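Local coordinates for mandelate racemase/muconate lactonizing enzyme family protein (Azoarcus sp., PDB 2QDE) that belongs to the enolase superfamily and holds a barium ion at the carboxylate metal site of its barrel domain, at residues G138-A143 and K165-G170; F193-G198 and K219-L224; P242-E247 and G266-T271. All blocks are in the same frame, centred on the assembly; numbering follows the deposited sequence.

Contact 1: residues G138-A143 and K165-G170; sequences GLVLGA and KLKAGG
Two backbone hydrogen bonds tie strand 135-140 to strand 164-167, the first parallel pair of the barrel domain and the two ends of a beta-alpha-beta unit closed by helix 146-159. Lys165 uses both its backbone N and its backbone O: the N gives an almost straight bond to Leu139 O (3.0 Å), and the O takes Leu141 N at 2.9 Å, nearly along the C=O axis. Val140 CA also leans a C-H on that same oxygen. Past the paired residues a water takes over, giving a hydrogen to Leu141 O and accepting one from Lys167 N.

The apolar contacts fall on two sides. Val140 and Lys165 run side by side into the barrel, and Val140 CG2 lies 3.5 Å from Lys165 CD. Lys167 crosses at about a right angle, its CE touching Val140 CG1 at 3.6 Å. On the helix-covered side, Leu141 CD1 meets Leu166 CD2 at 3.6 Å.

With CG anti to the backbone N (chi1 170°) and every later torsion extended, Lys165 delivers NZ to Asp195 and Glu221. The middle of its chain thus rests on one valine methyl, Val140 CG2, while its buried charge is matched by carboxylates, which probably keeps the ammonium protonated beside the barium site.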
loop_
_atom_site.group_PDB
_atom_site.type_symbol
_atom_site.label_atom_id
_atom_site.label_comp_id
_atom_site.label_asym_id
_atom_site.label_seq_id
_atom_site.Cartn_x
_atom_site.Cartn_y
_atom_site.Cartn_z
ATOM N N GLY A 138 34.087 -13.156 14.901
ATOM C CA GLY A 138 33.766 -12.235 15.972
ATOM C C GLY A 138 33.365 -13.190 17.084
ATOM O O GLY A 138 33.204 -14.382 16.816
ATOM N N LEU A 139 33.185 -12.714 18.313
ATOM C CA LEU A 139 32.831 -13.634 19.395
ATOM C C LEU A 139 31.875 -13.070 20.435
ATOM O O LEU A 139 31.925 -11.879 20.753
ATOM C CB LEU A 139 34.108 -14.094 20.099
ATOM C CG LEU A 139 34.246 -15.573 20.446
ATOM C CD1 LEU A 139 34.345 -16.394 19.161
ATOM C CD2 LEU A 139 35.496 -15.768 21.306
ATOM N N VAL A 140 31.010 -13.936 20.963
ATOM C CA VAL A 140 30.048 -13.554 21.997
ATOM C C VAL A 140 30.728 -13.750 23.353
ATOM O O VAL A 140 31.389 -14.761 23.565
ATOM C CB VAL A 140 28.796 -14.464 21.981
ATOM C CG1 VAL A 140 27.762 -13.938 22.970
ATOM C CG2 VAL A 140 28.208 -14.522 20.593
ATOM N N LEU A 141 30.554 -12.809 24.275
ATOM C CA LEU A 141 31.191 -12.932 25.585
ATOM C C LEU A 141 30.286 -13.571 26.640
ATOM O O LEU A 141 29.058 -13.545 26.529
ATOM C CB LEU A 141 31.658 -11.557 26.077
ATOM C CG LEU A 141 32.526 -10.739 25.116
ATOM C CD1 LEU A 141 32.975 -9.460 25.817
ATOM C CD2 LEU A 141 33.736 -11.546 24.667
ATOM N N GLY A 142 30.908 -14.144 27.667
ATOM C CA GLY A 142 30.152 -14.780 28.730
ATOM C C GLY A 142 29.656 -13.786 29.761
ATOM O O GLY A 142 30.222 -12.700 29.916
ATOM N N ALA A 143 28.596 -14.154 30.471
ATOM C CA ALA A 143 28.025 -13.281 31.490
ATOM C C ALA A 143 28.982 -13.114 32.668
ATOM O O ALA A 143 29.873 -13.942 32.889
ATOM C CB ALA A 143 26.692 -13.844 31.979
ATOM N N LYS A 165 30.326 -9.367 20.644
ATOM C CA LYS A 165 28.885 -9.412 20.856
ATOM C C LYS A 165 28.548 -9.708 22.322
ATOM O O LYS A 165 29.153 -10.595 22.923
ATOM C CB LYS A 165 28.283 -10.489 19.948
ATOM C CG LYS A 165 26.827 -10.821 20.221
ATOM C CD LYS A 165 26.326 -11.854 19.220
ATOM C CE LYS A 165 25.046 -12.503 19.680
ATOM N NZ LYS A 165 24.522 -13.441 18.660
ATOM N N LEU A 166 27.590 -8.966 22.883
ATOM C CA LEU A 166 27.171 -9.150 24.273
ATOM C C LEU A 166 25.720 -9.619 24.350
ATOM O O LEU A 166 24.911 -9.319 23.470
ATOM C CB LEU A 166 27.295 -7.826 25.060
ATOM C CG LEU A 166 28.592 -7.024 24.889
ATOM C CD1 LEU A 166 28.446 -5.663 25.539
ATOM C CD2 LEU A 166 29.777 -7.789 25.485
ATOM N N LYS A 167 25.388 -10.375 25.390
ATOM C CA LYS A 167 24.008 -10.815 25.577
ATOM C C LYS A 167 23.365 -9.901 26.609
ATOM O O LYS A 167 23.895 -9.737 27.711
ATOM C CB LYS A 167 23.972 -12.267 26.053
ATOM C CG LYS A 167 24.539 -13.223 25.026
ATOM C CD LYS A 167 24.299 -14.683 25.364
ATOM C CE LYS A 167 24.794 -15.567 24.226
ATOM N NZ LYS A 167 24.740 -17.019 24.582
ATOM N N ALA A 168 22.221 -9.323 26.269
ATOM C CA ALA A 168 21.554 -8.377 27.161
ATOM C C ALA A 168 20.344 -8.959 27.868
ATOM O O ALA A 168 19.221 -8.861 27.347
ATOM C CB ALA A 168 21.147 -7.162 26.348
ATOM N N GLY A 169 20.582 -9.543 29.047
ATOM C CA GLY A 169 19.509 -10.138 29.816
ATOM C C GLY A 169 18.615 -9.153 30.556
ATOM O O GLY A 169 17.387 -9.334 30.611
ATOM N N GLY A 170 19.208 -8.095 31.098
ATOM C CA GLY A 170 18.427 -7.112 31.825
ATOM C C GLY A 170 18.652 -7.305 33.314
ATOM O O GLY A 170 19.329 -8.258 33.732
HETATM O O HOH W 1 27.455 -11.567 26.933
#

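Contact 2: residues F193-G198 and K219-L224; sequences FIDING and KIEQPL. With BA (barium ion), chain I.
Two carboxylates lie stacked with their planes 28° apart, Asp195 OD2 only 2.9 Å from Glu221 OE2, a closeness probably made tolerable by the barium ion both of them bind. They stand at the ends of neighbouring parallel strands of the barrel, 192-195 and 220-221, in a beta-alpha-beta unit joined by helix 202-212. Asp195 chelates the ion through both oxygens, Glu221 adds OE2, Asn197 adds OD1, and Asp246 completes the protein ligands. Lys165 pairs with Asp195 OD2 and Glu221 OE1, probably offsetting more of the crowded negative charge.

Backbone bonds set this register: Glu221 N reaches Ile194 O at 2.8 Å, and Ile196 N reaches Glu221 O nearly straight. Beyond the strands, Gly198 N meets Gln222 O in the carbonyl plane. Asn197 N folds back onto Asp195 OD1 from above the carboxylate plane, an Asx turn that helps fix the metal ligand's rotation.

On the side facing the helices, Ile194 CG1 packs on Ile220 CD1, and Ile196 CG1 sits against Ile220 CG2. At the start of the strands Lys219 lies along Phe193, bent at chi4 (-67°), so that NZ makes an off-centre cation-pi contact while CE sits 3.6 Å from the Phe193 ring centroid, squarely over the face.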
loop_
_atom_site.group_PDB
_atom_site.type_symbol
_atom_site.label_atom_id
_atom_site.label_comp_id
_atom_site.label_asym_id
_atom_site.label_seq_id
_atom_site.Cartn_x
_atom_site.Cartn_y
_atom_site.Cartn_z
ATOM N N PHE A 193 28.267 -4.888 19.591
ATOM C CA PHE A 193 26.809 -4.916 19.521
ATOM C C PHE A 193 26.210 -5.872 20.541
ATOM O O PHE A 193 26.937 -6.616 21.197
ATOM C CB PHE A 193 26.316 -5.229 18.092
ATOM C CG PHE A 193 26.675 -6.598 17.580
ATOM C CD1 PHE A 193 25.763 -7.650 17.667
ATOM C CD2 PHE A 193 27.897 -6.817 16.935
ATOM C CE1 PHE A 193 26.058 -8.909 17.110
ATOM C CE2 PHE A 193 28.206 -8.067 16.374
ATOM C CZ PHE A 193 27.282 -9.115 16.459
ATOM N N ILE A 194 24.888 -5.837 20.691
ATOM C CA ILE A 194 24.218 -6.694 21.666
ATOM C C ILE A 194 23.109 -7.551 21.061
ATOM O O ILE A 194 22.534 -7.207 20.029
ATOM C CB ILE A 194 23.615 -5.855 22.809
ATOM C CG1 ILE A 194 22.615 -4.840 22.241
ATOM C CG2 ILE A 194 24.726 -5.141 23.568
ATOM C CD1 ILE A 194 21.876 -4.048 23.305
ATOM N N ASP A 195 22.818 -8.664 21.727
ATOM C CA ASP A 195 21.799 -9.617 21.289
ATOM C C ASP A 195 20.731 -9.719 22.381
ATOM O O ASP A 195 21.048 -10.003 23.532
ATOM C CB ASP A 195 22.458 -10.975 21.065
ATOM C CG ASP A 195 21.543 -11.975 20.386
ATOM O OD1 ASP A 195 20.327 -11.713 20.277
ATOM O OD2 ASP A 195 22.049 -13.042 19.972
ATOM N N ILE A 196 19.473 -9.486 22.012
ATOM C CA ILE A 196 18.361 -9.514 22.963
ATOM C C ILE A 196 17.568 -10.819 22.929
ATOM O O ILE A 196 16.807 -11.112 23.849
ATOM C CB ILE A 196 17.376 -8.353 22.689
ATOM C CG1 ILE A 196 18.152 -7.080 22.335
ATOM C CG2 ILE A 196 16.517 -8.097 23.912
ATOM C CD1 ILE A 196 19.116 -6.617 23.417
ATOM N N ASN A 197 17.738 -11.592 21.861
ATOM C CA ASN A 197 17.032 -12.861 21.715
ATOM C C ASN A 197 15.506 -12.680 21.754
ATOM O O ASN A 197 14.777 -13.561 22.219
ATOM C CB ASN A 197 17.472 -13.859 22.804
ATOM C CG ASN A 197 18.897 -14.365 22.599
ATOM O OD1 ASN A 197 19.246 -14.872 21.528
ATOM N ND2 ASN A 197 19.723 -14.238 23.631
ATOM N N GLY A 198 15.040 -11.534 21.265
ATOM C CA GLY A 198 13.614 -11.253 21.203
ATOM C C GLY A 198 12.841 -11.151 22.505
ATOM O O GLY A 198 11.622 -11.348 22.524
ATOM N N LYS A 219 24.860 -2.390 16.142
ATOM C CA LYS A 219 23.521 -2.911 15.883
ATOM C C LYS A 219 22.890 -3.545 17.118
ATOM O O LYS A 219 23.567 -3.780 18.122
ATOM C CB LYS A 219 23.584 -3.958 14.762
ATOM C CG LYS A 219 24.715 -4.982 14.942
ATOM C CD LYS A 219 24.793 -5.950 13.770
ATOM C CE LYS A 219 26.130 -6.674 13.717
ATOM N NZ LYS A 219 27.242 -5.750 13.396
ATOM N N ILE A 220 21.585 -3.799 17.034
ATOM C CA ILE A 220 20.833 -4.459 18.098
ATOM C C ILE A 220 20.261 -5.732 17.476
ATOM O O ILE A 220 19.457 -5.661 16.549
ATOM C CB ILE A 220 19.641 -3.614 18.607
ATOM C CG1 ILE A 220 20.115 -2.228 19.060
ATOM C CG2 ILE A 220 18.966 -4.342 19.762
ATOM C CD1 ILE A 220 21.132 -2.265 20.158
ATOM N N GLU A 221 20.676 -6.891 17.972
ATOM C CA GLU A 221 20.190 -8.153 17.431
ATOM C C GLU A 221 18.868 -8.622 18.042
ATOM O O GLU A 221 18.763 -8.823 19.258
ATOM C CB GLU A 221 21.242 -9.246 17.613
ATOM C CG GLU A 221 20.886 -10.575 16.939
ATOM C CD GLU A 221 21.939 -11.651 17.172
ATOM O OE1 GLU A 221 23.125 -11.285 17.345
ATOM O OE2 GLU A 221 21.580 -12.857 17.161
ATOM N N GLN A 222 17.870 -8.793 17.177
ATOM C CA GLN A 222 16.534 -9.259 17.552
ATOM C C GLN A 222 15.989 -8.721 18.877
ATOM O O GLN A 222 15.858 -9.468 19.856
ATOM C CB GLN A 222 16.508 -10.790 17.602
ATOM C CG GLN A 222 15.101 -11.373 17.581
ATOM C CD GLN A 222 14.439 -11.236 16.221
ATOM O OE1 GLN A 222 13.282 -10.821 16.119
ATOM N NE2 GLN A 222 15.168 -11.590 15.169
ATOM N N PRO A 223 15.652 -7.425 18.924
ATOM C CA PRO A 223 15.121 -6.853 20.161
ATOM C C PRO A 223 13.708 -7.340 20.496
ATOM O O PRO A 223 13.374 -7.526 21.667
ATOM C CB PRO A 223 15.172 -5.346 19.896
ATOM C CG PRO A 223 14.979 -5.255 18.427
ATOM C CD PRO A 223 15.829 -6.384 17.893
ATOM N N LEU A 224 12.896 -7.565 19.466
ATOM C CA LEU A 224 11.508 -7.993 19.646
ATOM C C LEU A 224 11.277 -9.458 19.259
ATOM O O LEU A 224 12.125 -10.081 18.625
ATOM C CB LEU A 224 10.594 -7.080 18.814
ATOM C CG LEU A 224 10.770 -5.578 19.077
ATOM C CD1 LEU A 224 10.066 -4.765 17.996
ATOM C CD2 LEU A 224 10.223 -5.238 20.463
HETATM BA BA BA I . 20.010 -14.452 18.822
#

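Contact 3: residues P242-E247 and G266-T271; sequences PIYADE and GLMIKT. With BA (barium ion), chain I.
Strands 243-245 and 266-269 run parallel, their axes crossing at -33° and closing to 4.5 Å, with Ala245 paired to Leu267. Ala245 makes both backbone bonds: its N gives to Gly266 O at 3.0 Å, coming from above the carbonyl plane, and its O accepts Met268 N at 2.9 Å in the plane of Ala245's own carbonyl.

Tyr244 lays its ring flat over Gly266. The Gly266 CA stands 3.2 Å from the Tyr244 ring centroid and only 5° off the normal, a CH-pi contact this close because glycine carries no side chain; the ring lies where a beta carbon would otherwise stand. The ring's edge is taken by Met268 SD in a Met-aromatic contact, and the same sulfur touches Tyr244 CB at 3.6 Å. Met268 bends at chi2 and chi3 to bring this about, its chi1 of -13° being nearly eclipsed, which suggests a strained fit. Its CG also presses on Asp246 CB at 3.3 Å, meeting that side chain at about a right angle.

Asp246, CG anti to the backbone N, gives OD2 to the barium ion at 2.7 Å, joining Asp195, Asn197 and Glu221. Its other oxygen, OD1, is held by Lys273 in a salt bridge and by Tyr57 OH, so a second shell positions the ligand. Lys270, bent at chi4, brings NZ near Asp246 OD2 and would probably add positive potential there.

On the outer side of the barrel, Ile243 packs on helix 229-236 and Leu267 on helix 277-290, while strands 220-221 and 294-296 flank the pair in the sheet.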
loop_
_atom_site.group_PDB
_atom_site.type_symbol
_atom_site.label_atom_id
_atom_site.label_comp_id
_atom_site.label_asym_id
_atom_site.label_seq_id
_atom_site.Cartn_x
_atom_site.Cartn_y
_atom_site.Cartn_z
ATOM N N PRO A 242 21.090 0.354 13.977
ATOM C CA PRO A 242 20.659 -0.699 13.053
ATOM C C PRO A 242 20.011 -1.844 13.820
ATOM O O PRO A 242 20.460 -2.193 14.904
ATOM C CB PRO A 242 21.962 -1.130 12.384
ATOM C CG PRO A 242 22.802 0.112 12.436
ATOM C CD PRO A 242 22.529 0.625 13.827
ATOM N N ILE A 243 18.955 -2.414 13.249
ATOM C CA ILE A 243 18.239 -3.520 13.864
ATOM C C ILE A 243 18.406 -4.762 12.984
ATOM O O ILE A 243 17.973 -4.765 11.830
ATOM C CB ILE A 243 16.734 -3.199 13.992
ATOM C CG1 ILE A 243 16.534 -1.883 14.758
ATOM C CG2 ILE A 243 16.007 -4.351 14.664
ATOM C CD1 ILE A 243 17.068 -1.896 16.178
ATOM N N TYR A 244 19.034 -5.803 13.528
ATOM C CA TYR A 244 19.258 -7.053 12.799
ATOM C C TYR A 244 18.276 -8.137 13.242
ATOM O O TYR A 244 17.854 -8.163 14.399
ATOM C CB TYR A 244 20.687 -7.557 13.020
ATOM C CG TYR A 244 21.728 -6.916 12.124
ATOM C CD1 TYR A 244 21.740 -5.537 11.896
ATOM C CD2 TYR A 244 22.726 -7.689 11.537
ATOM C CE1 TYR A 244 22.728 -4.945 11.105
ATOM C CE2 TYR A 244 23.716 -7.110 10.745
ATOM C CZ TYR A 244 23.712 -5.740 10.536
ATOM O OH TYR A 244 24.693 -5.180 9.753
ATOM N N ALA A 245 17.935 -9.039 12.325
ATOM C CA ALA A 245 17.001 -10.114 12.628
ATOM C C ALA A 245 17.672 -11.487 12.669
ATOM O O ALA A 245 18.447 -11.831 11.777
ATOM C CB ALA A 245 15.888 -10.124 11.599
ATOM N N ASP A 246 17.380 -12.260 13.711
ATOM C CA ASP A 246 17.916 -13.611 13.832
ATOM C C ASP A 246 16.713 -14.538 13.872
ATOM O O ASP A 246 16.328 -15.116 12.854
ATOM C CB ASP A 246 18.743 -13.773 15.111
ATOM C CG ASP A 246 19.219 -15.207 15.329
ATOM O OD1 ASP A 246 18.951 -16.086 14.476
ATOM O OD2 ASP A 246 19.870 -15.453 16.366
ATOM N N GLU A 247 16.105 -14.647 15.049
ATOM C CA GLU A 247 14.938 -15.490 15.223
ATOM C C GLU A 247 13.856 -15.212 14.179
ATOM O O GLU A 247 13.193 -16.135 13.720
ATOM C CB GLU A 247 14.362 -15.323 16.636
ATOM C CG GLU A 247 15.177 -16.018 17.723
ATOM C CD GLU A 247 16.305 -15.161 18.286
ATOM O OE1 GLU A 247 16.834 -14.285 17.567
ATOM O OE2 GLU A 247 16.665 -15.380 19.463
ATOM N N GLY A 266 20.005 -5.939 8.805
ATOM C CA GLY A 266 20.983 -7.005 8.667
ATOM C C GLY A 266 20.375 -8.305 9.156
ATOM O O GLY A 266 19.308 -8.287 9.771
ATOM N N LEU A 267 21.054 -9.425 8.914
ATOM C CA LEU A 267 20.512 -10.730 9.302
ATOM C C LEU A 267 21.541 -11.675 9.924
ATOM O O LEU A 267 22.734 -11.560 9.656
ATOM C CB LEU A 267 19.931 -11.416 8.061
ATOM C CG LEU A 267 18.997 -10.632 7.130
ATOM C CD1 LEU A 267 18.950 -11.318 5.763
ATOM C CD2 LEU A 267 17.612 -10.531 7.737
ATOM N N MET A 268 21.071 -12.600 10.757
ATOM C CA MET A 268 21.945 -13.608 11.354
ATOM C C MET A 268 21.382 -14.949 10.903
ATOM O O MET A 268 20.168 -15.111 10.777
ATOM C CB MET A 268 21.937 -13.595 12.891
ATOM C CG MET A 268 21.311 -12.404 13.567
ATOM S SD MET A 268 22.141 -10.855 13.262
ATOM C CE MET A 268 23.826 -11.340 13.419
ATOM N N ILE A 269 22.256 -15.913 10.659
ATOM C CA ILE A 269 21.794 -17.226 10.252
ATOM C C ILE A 269 22.483 -18.312 11.075
ATOM O O ILE A 269 23.537 -18.084 11.659
ATOM C CB ILE A 269 22.099 -17.476 8.754
ATOM C CG1 ILE A 269 21.445 -18.780 8.285
ATOM C CG2 ILE A 269 23.606 -17.554 8.536
ATOM C CD1 ILE A 269 21.700 -19.104 6.825
ATOM N N LYS A 270 21.849 -19.479 11.148
ATOM C CA LYS A 270 22.425 -20.653 11.807
ATOM C C LYS A 270 22.005 -21.786 10.888
ATOM O O LYS A 270 20.849 -21.846 10.471
ATOM C CB LYS A 270 21.862 -20.885 13.219
ATOM C CG LYS A 270 22.396 -19.929 14.278
ATOM C CD LYS A 270 22.094 -20.437 15.680
ATOM C CE LYS A 270 22.576 -19.466 16.757
ATOM N NZ LYS A 270 21.879 -18.163 16.677
ATOM N N THR A 271 22.936 -22.666 10.543
ATOM C CA THR A 271 22.607 -23.773 9.661
ATOM C C THR A 271 21.466 -24.621 10.216
ATOM O O THR A 271 20.663 -25.150 9.457
ATOM C CB THR A 271 23.842 -24.662 9.384
ATOM O OG1 THR A 271 24.514 -24.953 10.612
ATOM C CG2 THR A 271 24.803 -23.944 8.451
HETATM BA BA BA I . 20.010 -14.452 18.822
#

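Overall arrangement
The three contacts follow one another along the chain, each closing before the next opens, and each joins the strands of one beta-alpha-beta unit of the barrel domain. Contacts 1 and 2 have centres about 10 Å apart, contacts 2 and 3 about 9 Å, and contacts 1 and 3 about 15 Å, so contact 2 bridges the others. Strand 164-167 neighbours 192-195, and strand 220-221 neighbours 243-245, making one continuous run of parallel sheet. Contacts 2 and 3 supply the protein ligands of the barium ion from three successive strand ends, while contact 1 contributes a lysine beside it: the metal site is assembled across the sheet.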